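Local coordinates for phenazine biosynthesis protein, PhzF family (Bacillus anthracis, PDB 3EDN) that belongs to the PhzF family and, with its diaminopimelate epimerase-like fold, probably acts as an isomerase on a small metabolite, at residues T80-R85 with A286-Y291; G88-K93 with I107-N112; Q127-A132 with L189-N194; S196-C201 with G234-Y239. One frame throughout, in Å; residues are numbered along the deposited sequence.

Interaction 1: T80-R85 with A286-Y291; sequences TIYALR and AGTAVY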
loop_
_atom_site.group_PDB
_atom_site.type_symbol
_atom_site.label_atom_id
_atom_site.label_comp_id
_atom_site.label_asym_id
_atom_site.label_seq_id
_atom_site.Cartn_x
_atom_site.Cartn_y
_atom_site.Cartn_z
ATOM N N THR A 80 -17.541 -0.757 9.699
ATOM C CA THR A 80 -16.802 -1.888 9.105
ATOM C C THR A 80 -16.882 -3.139 9.971
ATOM O O THR A 80 -17.174 -4.232 9.475
ATOM C CB THR A 80 -15.341 -1.522 8.810
ATOM O OG1 THR A 80 -15.304 -0.423 7.888
ATOM C CG2 THR A 80 -14.577 -2.695 8.199
ATOM N N ILE A 81 -16.650 -2.995 11.273
ATOM C CA ILE A 81 -16.753 -4.163 12.135
ATOM C C ILE A 81 -18.201 -4.654 12.191
ATOM O O ILE A 81 -18.444 -5.853 12.195
ATOM C CB ILE A 81 -16.191 -3.917 13.537
ATOM C CG1 ILE A 81 -14.744 -3.437 13.453
ATOM C CG2 ILE A 81 -16.295 -5.194 14.390
ATOM C CD1 ILE A 81 -13.848 -4.317 12.602
ATOM N N TYR A 82 -19.168 -3.744 12.247
ATOM C CA TYR A 82 -20.562 -4.174 12.185
ATOM C C TYR A 82 -20.816 -5.022 10.918
ATOM O O TYR A 82 -21.444 -6.091 10.973
ATOM C CB TYR A 82 -21.492 -2.955 12.177
ATOM C CG TYR A 82 -22.942 -3.358 12.092
ATOM C CD1 TYR A 82 -23.709 -3.557 13.240
ATOM C CD2 TYR A 82 -23.536 -3.587 10.857
ATOM C CE1 TYR A 82 -25.034 -3.955 13.159
ATOM C CE2 TYR A 82 -24.874 -3.970 10.765
ATOM C CZ TYR A 82 -25.606 -4.161 11.916
ATOM O OH TYR A 82 -26.917 -4.559 11.787
ATOM N N ALA A 83 -20.367 -4.531 9.768
ATOM C CA ALA A 83 -20.583 -5.265 8.524
ATOM C C ALA A 83 -19.899 -6.630 8.544
ATOM O O ALA A 83 -20.503 -7.647 8.178
ATOM C CB ALA A 83 -20.097 -4.437 7.355
ATOM N N LEU A 84 -18.648 -6.668 8.985
ATOM C CA LEU A 84 -17.955 -7.964 9.064
ATOM C C LEU A 84 -18.697 -8.933 9.968
ATOM O O LEU A 84 -18.891 -10.101 9.629
ATOM C CB LEU A 84 -16.517 -7.798 9.560
ATOM C CG LEU A 84 -15.535 -7.057 8.660
ATOM C CD1 LEU A 84 -14.266 -6.691 9.392
ATOM C CD2 LEU A 84 -15.175 -7.938 7.456
ATOM N N ARG A 85 -19.108 -8.457 11.131
ATOM C CA ARG A 85 -19.786 -9.323 12.080
ATOM C C ARG A 85 -21.122 -9.810 11.521
ATOM O O ARG A 85 -21.396 -11.015 11.521
ATOM C CB ARG A 85 -19.966 -8.587 13.412
ATOM C CG ARG A 85 -20.898 -9.271 14.400
ATOM C CD ARG A 85 -20.210 -10.367 15.200
ATOM N NE ARG A 85 -21.093 -10.791 16.282
ATOM C CZ ARG A 85 -20.695 -11.236 17.468
ATOM N NH1 ARG A 85 -19.406 -11.338 17.763
ATOM N NH2 ARG A 85 -21.603 -11.577 18.368
ATOM N N ALA A 286 -20.006 3.549 21.634
ATOM C CA ALA A 286 -20.486 2.393 20.890
ATOM C C ALA A 286 -21.587 2.820 19.949
ATOM O O ALA A 286 -22.360 3.732 20.243
ATOM C CB ALA A 286 -20.997 1.310 21.832
ATOM N N GLY A 287 -21.691 2.124 18.824
ATOM C CA GLY A 287 -22.769 2.404 17.917
ATOM C C GLY A 287 -23.140 1.139 17.186
ATOM O O GLY A 287 -22.364 0.171 17.133
ATOM N N THR A 288 -24.348 1.137 16.652
ATOM C CA THR A 288 -24.720 0.114 15.703
ATOM C C THR A 288 -24.540 0.702 14.305
ATOM O O THR A 288 -24.061 1.831 14.151
ATOM C CB THR A 288 -26.154 -0.437 15.940
ATOM O OG1 THR A 288 -26.328 -1.652 15.186
ATOM C CG2 THR A 288 -27.213 0.579 15.544
ATOM N N ALA A 289 -24.888 -0.075 13.284
ATOM C CA ALA A 289 -24.779 0.386 11.894
ATOM C C ALA A 289 -25.774 -0.392 11.058
ATOM O O ALA A 289 -26.441 -1.312 11.543
ATOM C CB ALA A 289 -23.358 0.186 11.358
ATOM N N VAL A 290 -25.869 -0.033 9.783
ATOM C CA VAL A 290 -26.852 -0.666 8.908
ATOM C C VAL A 290 -26.365 -0.657 7.460
ATOM O O VAL A 290 -25.791 0.324 7.001
ATOM C CB VAL A 290 -28.246 0.014 9.031
ATOM C CG1 VAL A 290 -28.214 1.432 8.490
ATOM C CG2 VAL A 290 -29.313 -0.785 8.330
ATOM N N TYR A 291 -26.593 -1.770 6.764
ATOM C CA TYR A 291 -26.334 -1.870 5.324
ATOM C C TYR A 291 -27.165 -0.841 4.573
ATOM O O TYR A 291 -28.365 -0.693 4.841
ATOM C CB TYR A 291 -26.752 -3.268 4.856
ATOM C CG TYR A 291 -26.773 -3.444 3.349
ATOM C CD1 TYR A 291 -25.621 -3.835 2.660
ATOM C CD2 TYR A 291 -27.928 -3.207 2.613
ATOM C CE1 TYR A 291 -25.629 -3.999 1.280
ATOM C CE2 TYR A 291 -27.945 -3.354 1.229
ATOM C CZ TYR A 291 -26.792 -3.777 0.579
ATOM O OH TYR A 291 -26.795 -3.933 -0.808
#

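Interaction 2: G88-K93 with I107-N112; sequences GLLEEK and IQIGVN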
loop_
_atom_site.group_PDB
_atom_site.type_symbol
_atom_site.label_atom_id
_atom_site.label_comp_id
_atom_site.label_asym_id
_atom_site.label_seq_id
_atom_site.Cartn_x
_atom_site.Cartn_y
_atom_site.Cartn_z
ATOM N N GLY A 88 -21.061 -12.521 8.784
ATOM C CA GLY A 88 -20.428 -13.818 9.064
ATOM C C GLY A 88 -18.961 -13.899 8.696
ATOM O O GLY A 88 -18.434 -14.983 8.415
ATOM N N LEU A 89 -18.287 -12.749 8.714
ATOM C CA LEU A 89 -16.906 -12.629 8.230
ATOM C C LEU A 89 -15.877 -12.538 9.356
ATOM O O LEU A 89 -14.681 -12.380 9.075
ATOM C CB LEU A 89 -16.773 -11.414 7.288
ATOM C CG LEU A 89 -17.629 -11.522 6.021
ATOM C CD1 LEU A 89 -17.619 -10.199 5.245
ATOM C CD2 LEU A 89 -17.103 -12.644 5.128
ATOM N N LEU A 90 -16.348 -12.656 10.602
ATOM C CA LEU A 90 -15.474 -12.660 11.778
ATOM C C LEU A 90 -15.479 -13.997 12.518
ATOM O O LEU A 90 -16.401 -14.793 12.366
ATOM C CB LEU A 90 -15.933 -11.583 12.770
ATOM C CG LEU A 90 -15.780 -10.125 12.357
ATOM C CD1 LEU A 90 -16.211 -9.203 13.482
ATOM C CD2 LEU A 90 -14.359 -9.796 11.924
ATOM N N GLU A 91 -14.460 -14.213 13.346
ATOM C CA GLU A 91 -14.449 -15.364 14.243
ATOM C C GLU A 91 -15.518 -15.244 15.340
ATOM O O GLU A 91 -16.059 -14.152 15.573
ATOM C CB GLU A 91 -13.061 -15.557 14.861
ATOM C CG GLU A 91 -11.977 -15.960 13.851
ATOM C CD GLU A 91 -10.714 -16.515 14.517
ATOM O OE1 GLU A 91 -10.810 -17.527 15.258
ATOM O OE2 GLU A 91 -9.624 -15.947 14.280
ATOM N N GLU A 92 -15.833 -16.371 15.987
ATOM C CA GLU A 92 -16.801 -16.411 17.085
ATOM C C GLU A 92 -16.201 -15.873 18.368
ATOM O O GLU A 92 -15.775 -16.641 19.234
ATOM C CB GLU A 92 -17.259 -17.843 17.374
ATOM C CG GLU A 92 -18.058 -18.509 16.284
ATOM C CD GLU A 92 -18.354 -19.953 16.624
ATOM O OE1 GLU A 92 -17.394 -20.773 16.586
ATOM O OE2 GLU A 92 -19.538 -20.253 16.922
ATOM N N LYS A 93 -16.153 -14.559 18.493
ATOM C CA LYS A 93 -15.699 -13.941 19.730
ATOM C C LYS A 93 -16.316 -12.554 19.882
ATOM O O LYS A 93 -16.765 -11.957 18.894
ATOM C CB LYS A 93 -14.169 -13.896 19.785
ATOM C CG LYS A 93 -13.601 -13.560 21.154
ATOM C CD LYS A 93 -14.424 -14.156 22.291
ATOM C CE LYS A 93 -14.000 -13.569 23.625
ATOM N NZ LYS A 93 -13.695 -12.114 23.520
ATOM N N ILE A 107 -11.482 -3.729 20.352
ATOM C CA ILE A 107 -12.884 -3.500 20.022
ATOM C C ILE A 107 -13.744 -4.522 20.728
ATOM O O ILE A 107 -13.384 -5.697 20.770
ATOM C CB ILE A 107 -13.100 -3.692 18.498
ATOM C CG1 ILE A 107 -12.203 -2.743 17.705
ATOM C CG2 ILE A 107 -14.587 -3.606 18.106
ATOM C CD1 ILE A 107 -12.367 -1.273 18.019
ATOM N N GLN A 108 -14.869 -4.089 21.305
ATOM C CA GLN A 108 -15.834 -5.026 21.878
ATOM C C GLN A 108 -17.044 -5.102 20.976
ATOM O O GLN A 108 -17.496 -4.101 20.449
ATOM C CB GLN A 108 -16.292 -4.559 23.258
ATOM C CG GLN A 108 -15.183 -4.027 24.118
ATOM C CD GLN A 108 -14.093 -5.041 24.325
ATOM O OE1 GLN A 108 -14.364 -6.232 24.515
ATOM N NE2 GLN A 108 -12.845 -4.582 24.297
ATOM N N ILE A 109 -17.578 -6.302 20.823
ATOM C CA ILE A 109 -18.746 -6.521 20.000
ATOM C C ILE A 109 -19.837 -7.059 20.902
ATOM O O ILE A 109 -19.666 -8.109 21.539
ATOM C CB ILE A 109 -18.446 -7.520 18.869
ATOM C CG1 ILE A 109 -17.259 -7.014 18.046
ATOM C CG2 ILE A 109 -19.709 -7.736 18.023
ATOM C CD1 ILE A 109 -16.671 -8.027 17.068
ATOM N N GLY A 110 -20.943 -6.325 20.972
ATOM C CA GLY A 110 -22.020 -6.673 21.885
ATOM C C GLY A 110 -23.357 -6.593 21.183
ATOM O O GLY A 110 -23.420 -6.353 19.984
ATOM N N VAL A 111 -24.425 -6.823 21.932
ATOM C CA VAL A 111 -25.777 -6.649 21.427
ATOM C C VAL A 111 -26.536 -5.775 22.406
ATOM O O VAL A 111 -26.460 -5.999 23.619
ATOM C CB VAL A 111 -26.514 -7.991 21.296
ATOM C CG1 VAL A 111 -25.754 -8.934 20.380
ATOM C CG2 VAL A 111 -26.729 -8.625 22.678
ATOM N N ASN A 112 -27.251 -4.774 21.898
ATOM C CA ASN A 112 -28.058 -3.923 22.769
ATOM C C ASN A 112 -29.395 -4.591 23.110
ATOM O O ASN A 112 -29.613 -5.755 22.768
ATOM C CB ASN A 112 -28.245 -2.520 22.178
ATOM C CG ASN A 112 -29.386 -2.446 21.185
ATOM O OD1 ASN A 112 -29.849 -3.466 20.672
ATOM N ND2 ASN A 112 -29.847 -1.228 20.906
#

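Interaction 3: Q127-A132 with L189-N194; sequences QFKDFA and LKEIPN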
loop_
_atom_site.group_PDB
_atom_site.type_symbol
_atom_site.label_atom_id
_atom_site.label_comp_id
_atom_site.label_asym_id
_atom_site.label_seq_id
_atom_site.Cartn_x
_atom_site.Cartn_y
_atom_site.Cartn_z
ATOM N N GLN A 127 -10.057 16.095 27.634
ATOM C CA GLN A 127 -9.453 17.368 28.007
ATOM C C GLN A 127 -10.465 18.470 27.745
ATOM O O GLN A 127 -11.142 18.471 26.713
ATOM C CB GLN A 127 -8.228 17.645 27.144
ATOM C CG GLN A 127 -7.153 16.596 27.220
ATOM C CD GLN A 127 -6.055 16.906 26.237
ATOM O OE1 GLN A 127 -5.276 17.829 26.451
ATOM N NE2 GLN A 127 -6.021 16.177 25.122
ATOM N N PHE A 128 -10.552 19.423 28.672
ATOM C CA PHE A 128 -11.374 20.620 28.496
ATOM C C PHE A 128 -10.562 21.896 28.705
ATOM O O PHE A 128 -9.633 21.918 29.518
ATOM C CB PHE A 128 -12.520 20.624 29.508
ATOM C CG PHE A 128 -13.541 19.535 29.293
ATOM C CD1 PHE A 128 -14.477 19.624 28.272
ATOM C CD2 PHE A 128 -13.577 18.441 30.136
ATOM C CE1 PHE A 128 -15.418 18.619 28.071
ATOM C CE2 PHE A 128 -14.516 17.425 29.958
ATOM C CZ PHE A 128 -15.439 17.511 28.920
ATOM N N LYS A 129 -10.948 22.958 27.997
ATOM C CA LYS A 129 -10.442 24.316 28.247
ATOM C C LYS A 129 -11.633 25.269 28.226
ATOM O O LYS A 129 -12.523 25.109 27.397
ATOM C CB LYS A 129 -9.469 24.723 27.143
ATOM C CG LYS A 129 -8.316 23.768 26.940
ATOM C CD LYS A 129 -7.393 24.234 25.803
ATOM C CE LYS A 129 -6.113 23.401 25.733
ATOM N NZ LYS A 129 -5.158 23.728 26.850
ATOM N N ASP A 130 -11.666 26.271 29.108
ATOM C CA ASP A 130 -12.775 27.227 29.081
ATOM C C ASP A 130 -12.718 28.092 27.824
ATOM O O ASP A 130 -11.643 28.384 27.312
ATOM C CB ASP A 130 -12.808 28.102 30.347
ATOM C CG ASP A 130 -13.576 27.451 31.495
ATOM O OD1 ASP A 130 -13.849 26.228 31.447
ATOM O OD2 ASP A 130 -13.923 28.170 32.463
ATOM N N PHE A 131 -13.884 28.453 27.304
ATOM C CA PHE A 131 -13.963 29.370 26.186
ATOM C C PHE A 131 -14.015 30.777 26.747
ATOM O O PHE A 131 -14.929 31.104 27.505
ATOM C CB PHE A 131 -15.210 29.087 25.347
ATOM C CG PHE A 131 -15.502 30.152 24.334
ATOM C CD1 PHE A 131 -14.739 30.254 23.181
ATOM C CD2 PHE A 131 -16.540 31.047 24.530
ATOM C CE1 PHE A 131 -15.005 31.231 22.245
ATOM C CE2 PHE A 131 -16.815 32.032 23.598
ATOM C CZ PHE A 131 -16.043 32.127 22.450
ATOM N N ALA A 132 -13.039 31.600 26.370
ATOM C CA ALA A 132 -12.924 32.938 26.941
ATOM C C ALA A 132 -13.266 34.046 25.953
ATOM O O ALA A 132 -13.114 35.229 26.270
ATOM C CB ALA A 132 -11.532 33.146 27.510
ATOM N N LEU A 189 -12.801 31.745 17.794
ATOM C CA LEU A 189 -12.161 30.710 18.614
ATOM C C LEU A 189 -10.661 30.929 18.770
ATOM O O LEU A 189 -9.867 30.154 18.246
ATOM C CB LEU A 189 -12.406 29.323 18.002
ATOM C CG LEU A 189 -13.869 28.950 17.723
ATOM C CD1 LEU A 189 -13.962 27.619 16.991
ATOM C CD2 LEU A 189 -14.681 28.927 19.013
ATOM N N LYS A 190 -10.282 31.972 19.509
ATOM C CA LYS A 190 -8.874 32.385 19.603
ATOM C C LYS A 190 -7.942 31.270 20.078
ATOM O O LYS A 190 -6.849 31.075 19.530
ATOM C CB LYS A 190 -8.726 33.586 20.539
ATOM C CG LYS A 190 -9.664 34.732 20.244
ATOM C CD LYS A 190 -9.443 35.286 18.852
ATOM C CE LYS A 190 -10.160 36.616 18.697
ATOM N NZ LYS A 190 -9.886 37.222 17.369
ATOM N N GLU A 191 -8.381 30.546 21.104
ATOM C CA GLU A 191 -7.542 29.545 21.749
ATOM C C GLU A 191 -7.260 28.357 20.830
ATOM O O GLU A 191 -6.133 27.849 20.787
ATOM C CB GLU A 191 -8.185 29.077 23.060
ATOM C CG GLU A 191 -7.396 28.007 23.803
ATOM C CD GLU A 191 -6.106 28.521 24.411
ATOM O OE1 GLU A 191 -5.884 29.751 24.417
ATOM O OE2 GLU A 191 -5.312 27.685 24.892
ATOM N N ILE A 192 -8.290 27.913 20.109
ATOM C CA ILE A 192 -8.169 26.783 19.185
ATOM C C ILE A 192 -8.902 27.110 17.888
ATOM O O ILE A 192 -10.039 26.681 17.669
ATOM C CB ILE A 192 -8.731 25.465 19.779
ATOM C CG1 ILE A 192 -8.326 25.306 21.252
ATOM C CG2 ILE A 192 -8.280 24.270 18.937
ATOM C CD1 ILE A 192 -8.671 23.931 21.850
ATOM N N PRO A 193 -8.252 27.893 17.020
ATOM C CA PRO A 193 -8.909 28.459 15.847
ATOM C C PRO A 193 -9.445 27.420 14.869
ATOM O O PRO A 193 -10.357 27.730 14.108
ATOM C CB PRO A 193 -7.798 29.296 15.185
ATOM C CG PRO A 193 -6.761 29.464 16.214
ATOM C CD PRO A 193 -6.839 28.299 17.129
ATOM N N ASN A 194 -8.891 26.208 14.884
ATOM C CA ASN A 194 -9.311 25.177 13.944
ATOM C C ASN A 194 -10.277 24.158 14.539
ATOM O O ASN A 194 -10.519 23.120 13.940
ATOM C CB ASN A 194 -8.099 24.456 13.333
ATOM C CG ASN A 194 -7.427 23.505 14.305
ATOM O OD1 ASN A 194 -7.372 23.755 15.514
ATOM N ND2 ASN A 194 -6.898 22.401 13.773
#

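Interaction 4: S196-C201 with G234-Y239; sequences SIHPIC and GVMGAY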
loop_
_atom_site.group_PDB
_atom_site.type_symbol
_atom_site.label_atom_id
_atom_site.label_comp_id
_atom_site.label_asym_id
_atom_site.label_seq_id
_atom_site.Cartn_x
_atom_site.Cartn_y
_atom_site.Cartn_z
ATOM N N SER A 196 -13.844 22.429 15.566
ATOM C CA SER A 196 -15.227 22.404 15.117
ATOM C C SER A 196 -16.096 22.991 16.233
ATOM O O SER A 196 -15.624 23.201 17.361
ATOM C CB SER A 196 -15.653 20.963 14.868
ATOM O OG SER A 196 -15.354 20.179 16.010
ATOM N N ILE A 197 -17.356 23.268 15.911
ATOM C CA ILE A 197 -18.317 23.761 16.894
ATOM C C ILE A 197 -19.507 22.813 17.008
ATOM O O ILE A 197 -20.155 22.494 16.009
ATOM C CB ILE A 197 -18.816 25.202 16.566
ATOM C CG1 ILE A 197 -17.629 26.174 16.555
ATOM C CG2 ILE A 197 -19.870 25.636 17.610
ATOM C CD1 ILE A 197 -18.000 27.629 16.237
ATOM N N HIS A 198 -19.782 22.374 18.240
ATOM C CA HIS A 198 -20.803 21.365 18.461
ATOM C C HIS A 198 -21.827 21.811 19.509
ATOM O O HIS A 198 -21.712 21.474 20.704
ATOM C CB HIS A 198 -20.150 20.054 18.903
ATOM C CG HIS A 198 -21.016 18.860 18.650
ATOM N ND1 HIS A 198 -20.813 18.010 17.586
ATOM C CD2 HIS A 198 -22.126 18.410 19.285
ATOM C CE1 HIS A 198 -21.733 17.063 17.598
ATOM N NE2 HIS A 198 -22.555 17.291 18.609
ATOM N N PRO A 199 -22.835 22.575 19.073
ATOM C CA PRO A 199 -23.877 23.023 19.997
ATOM C C PRO A 199 -24.681 21.851 20.537
ATOM O O PRO A 199 -24.854 20.837 19.847
ATOM C CB PRO A 199 -24.751 23.931 19.132
ATOM C CG PRO A 199 -23.865 24.333 17.969
ATOM C CD PRO A 199 -23.028 23.098 17.711
ATOM N N ILE A 200 -25.147 21.981 21.775
ATOM C CA ILE A 200 -25.871 20.910 22.443
ATOM C C ILE A 200 -27.080 21.439 23.214
ATOM O O ILE A 200 -27.148 22.634 23.555
ATOM C CB ILE A 200 -24.976 20.108 23.425
ATOM C CG1 ILE A 200 -24.525 20.985 24.604
ATOM C CG2 ILE A 200 -23.793 19.505 22.683
ATOM C CD1 ILE A 200 -23.925 20.234 25.751
ATOM N N CYS A 201 -28.050 20.562 23.442
ATOM C CA CYS A 201 -29.089 20.834 24.451
ATOM C C CYS A 201 -29.588 19.531 25.065
ATOM O O CYS A 201 -29.354 18.448 24.520
ATOM C CB CYS A 201 -30.252 21.640 23.877
ATOM S SG CYS A 201 -31.088 20.861 22.483
ATOM N N GLY A 234 -18.236 11.535 22.250
ATOM C CA GLY A 234 -17.442 11.178 23.423
ATOM C C GLY A 234 -17.202 12.391 24.311
ATOM O O GLY A 234 -17.305 12.310 25.555
ATOM N N VAL A 235 -16.871 13.525 23.692
ATOM C CA VAL A 235 -16.729 14.779 24.436
ATOM C C VAL A 235 -18.028 15.147 25.145
ATOM O O VAL A 235 -17.993 15.531 26.313
ATOM C CB VAL A 235 -16.244 15.921 23.529
ATOM C CG1 VAL A 235 -16.179 17.247 24.301
ATOM C CG2 VAL A 235 -14.879 15.560 22.959
HETATM N N MSE A 236 -19.167 14.981 24.474
HETATM C CA MSE A 236 -20.451 15.305 25.093
HETATM C C MSE A 236 -20.697 14.445 26.322
HETATM O O MSE A 236 -21.242 14.930 27.312
HETATM C CB MSE A 236 -21.605 15.113 24.106
HETATM C CG MSE A 236 -21.629 16.125 22.997
HETATM SE SE MSE A 236 -22.867 15.615 21.588
HETATM C CE MSE A 236 -24.519 15.794 22.608
ATOM N N GLY A 237 -20.309 13.171 26.257
ATOM C CA GLY A 237 -20.479 12.278 27.414
ATOM C C GLY A 237 -19.634 12.736 28.588
ATOM O O GLY A 237 -20.097 12.766 29.733
ATOM N N ALA A 238 -18.379 13.071 28.311
ATOM C CA ALA A 238 -17.497 13.574 29.361
ATOM C C ALA A 238 -18.045 14.866 29.938
ATOM O O ALA A 238 -17.959 15.099 31.139
ATOM C CB ALA A 238 -16.108 13.801 28.825
ATOM N N TYR A 239 -18.556 15.724 29.067
ATOM C CA TYR A 239 -19.136 16.991 29.475
ATOM C C TYR A 239 -20.332 16.733 30.390
ATOM O O TYR A 239 -20.468 17.350 31.449
ATOM C CB TYR A 239 -19.558 17.772 28.225
ATOM C CG TYR A 239 -20.130 19.133 28.508
ATOM C CD1 TYR A 239 -19.338 20.275 28.420
ATOM C CD2 TYR A 239 -21.471 19.288 28.828
ATOM C CE1 TYR A 239 -19.872 21.529 28.667
ATOM C CE2 TYR A 239 -22.012 20.540 29.073
ATOM C CZ TYR A 239 -21.209 21.645 29.017
ATOM O OH TYR A 239 -21.779 22.868 29.236
#

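Interaction 1: T80-R85 with A286-Y291
Tyr82 lays its phenol ring against the backbone of Ala289, where helix 74-86 meets the long strand 282-298 in the first lobe of a diaminopimelate epimerase-like fold. This fold pairs two lobes, each with strands curled about a helix, and the contact shows one aromatic side chain carrying most of the meeting between helix and strand. Only 160 Å² is buried between the segments, and nearly all of it gathers around one ring. With CG turned opposite the amide nitrogen (chi1 179°), the ring reaches across to the strand. The tight part is there: Ala289 O sits over one face, offset toward the rim, and comes within 3.0 Å of Tyr82 CZ. At the root of the ring the contact becomes apolar, the methyl Ala289 CB lying 3.6 Å from Tyr82 CG. Thr288 runs alongside and brings OG1 to 3.3 Å from Tyr82 CE1; that hydroxyl already has a hydrogen bond to Thr117 O on the neighbouring strand, and its approach to the ring is oblique. The phenol oxygen is near Ala289 O as well, but the angle is too poor for a hydrogen bond. Toward the solvent the fit slackens. Val290 turns its CB away from the helix, and the exposed Tyr291 side chain leads away and touches Phe7 and Arg87. The last touch on this loose side is a backbone one, Val290 N standing 4.2 Å from Tyr82 CE2.

Interaction 2: G88-K93 with I107-N112
Leu90 and Ile109 are brought together by similar first torsions: Leu90 CG and Ile109 CG1 both stand beside the backbone nitrogen, opposite the carbonyl carbon (chi1 -68° and -56°). In Ile109 the nearly extended second torsion, 168°, then carries CD1 out to the loop. The loop follows a Schellman motif, in which Gly88 takes positive phi to end helix 74-86, and it leads into the antiparallel hairpin of strands 95-100 and 103-111. The contact therefore ties the exit from the helix to the second arm of that hairpin. It is small, 96 Å², and wholly apolar at its centre, with the two side chains crossing obliquely. Leu90 also rests on Leu84, Ile109 reaches Thr117 on the next strand, and Arg85 touches both, so the pair joins the end of the helix to the neighbouring strands. Further along, Glu92 is the centre of an inverse gamma turn, closed by a weak bond of 2.9 Å from Lys93 N to Glu91 O. This bend returns the chain toward the hairpin, and the carbonyl Lys93 O passes 4.3 Å from Ile109 CD1. The same methyl makes the closest approach between the segments, 3.8 Å from Leu90 CD1.

Interaction 3: Q127-A132 with L189-N194
Lys129 reaches from strand 127-130 toward Glu191 and Ile192, in the loop between helix 185-188 and strand 196-201. The contact belongs to the second lobe of the diaminopimelate epimerase-like fold, where strand 127-130 pairs antiparallel with strand 156-159. The lysine CB points at the loop, though neither CB nor CG comes within touching distance of it. CD is the first atom to meet something: Glu191 OE2 lies 4.1 Å from it and the methyl Ile192 CD1 lies 4.2 Å from it, both side chains crossing the lysine at about a right angle. After CD the chain stays near the carboxylate, CE being about 4.4 Å from Glu191 OE2. A bend at the last torsion (chi4 -74°) turns the amino group, so that Lys129 NZ remains 4.4 Å from Glu191 OE2, beyond salt-bridge range. A separate apolar contact is made by Phe131, whose CE1 lies 4.0 Å from Leu189 CD2. Tyr157 touches Leu189, Glu191 and Ile192, and Trp163 touches Lys129 and Ile192. Opposite charges set near one another at an exposed edge probably give a mild, solvent-screened attraction, while the CD methylene and the Phe131-Leu189 pair probably contribute most of the packing.

Interaction 4: S196-C201 with G234-Y239
Met236, present as selenomethionine, meets His198 and Ile200 where helix 230-244 lies against strand 196-201 in the second lobe of the diaminopimelate epimerase-like fold, whose strands curl about this helix. The axes of the two segments pass 10.9 Å apart at 48°, a separation spanned by side chains; all four touching residues are buried. The Met-aromatic contact, made through selenium, comes first. Met236 SE approaches His198 obliquely, 4.2 Å from the ring centroid and 53° off the ring normal, nearest to the imidazole at His198 NE2 (3.4 Å). The other nitrogen of that ring, ND1, is hydrogen-bonded to ND1 of His215 on strand 211-216, which would limit the ring's freedom to turn. The apolar contacts centre on Ile200, whose two branches part to serve two partners. CG2 lies against the bent end of Met236, 3.8 Å from its CE, the side chains sliding past each other in opposite senses. CG1 stands between the backbone nitrogen and carbonyl carbon (chi1 66°) and sends CD1 toward Tyr239. No hydrogen bond joins the segments; the one phenol in the contact spends its polarity outside it, Tyr239 OH bonding to Pro154 O. What this tyrosine offers the strand is carbon: its CE2 sits 3.8 Å from Ile200 CD1.

How the interactions relate
The four contacts fall into two touching pairs on opposite sides of the chain's centre. Interactions 1 and 2 share the first lobe: helix 74-86 supplies one side of the first, and its Arg85 and Leu84 pack on residues of the second. Interactions 3 and 4 share the second lobe, linked by Phe128 against helix 230-244 and by Leu189 against Ile197. Interaction 4 is fully buried and mixes selenium, imidazole and aliphatic groups. Interactions 1 and 2 are partly buried, the first setting a carbonyl over a phenol ring, the second a thin methyl contact. Interaction 3 lies at the surface, with loosely placed charges. None carries a hydrogen bond between its segments.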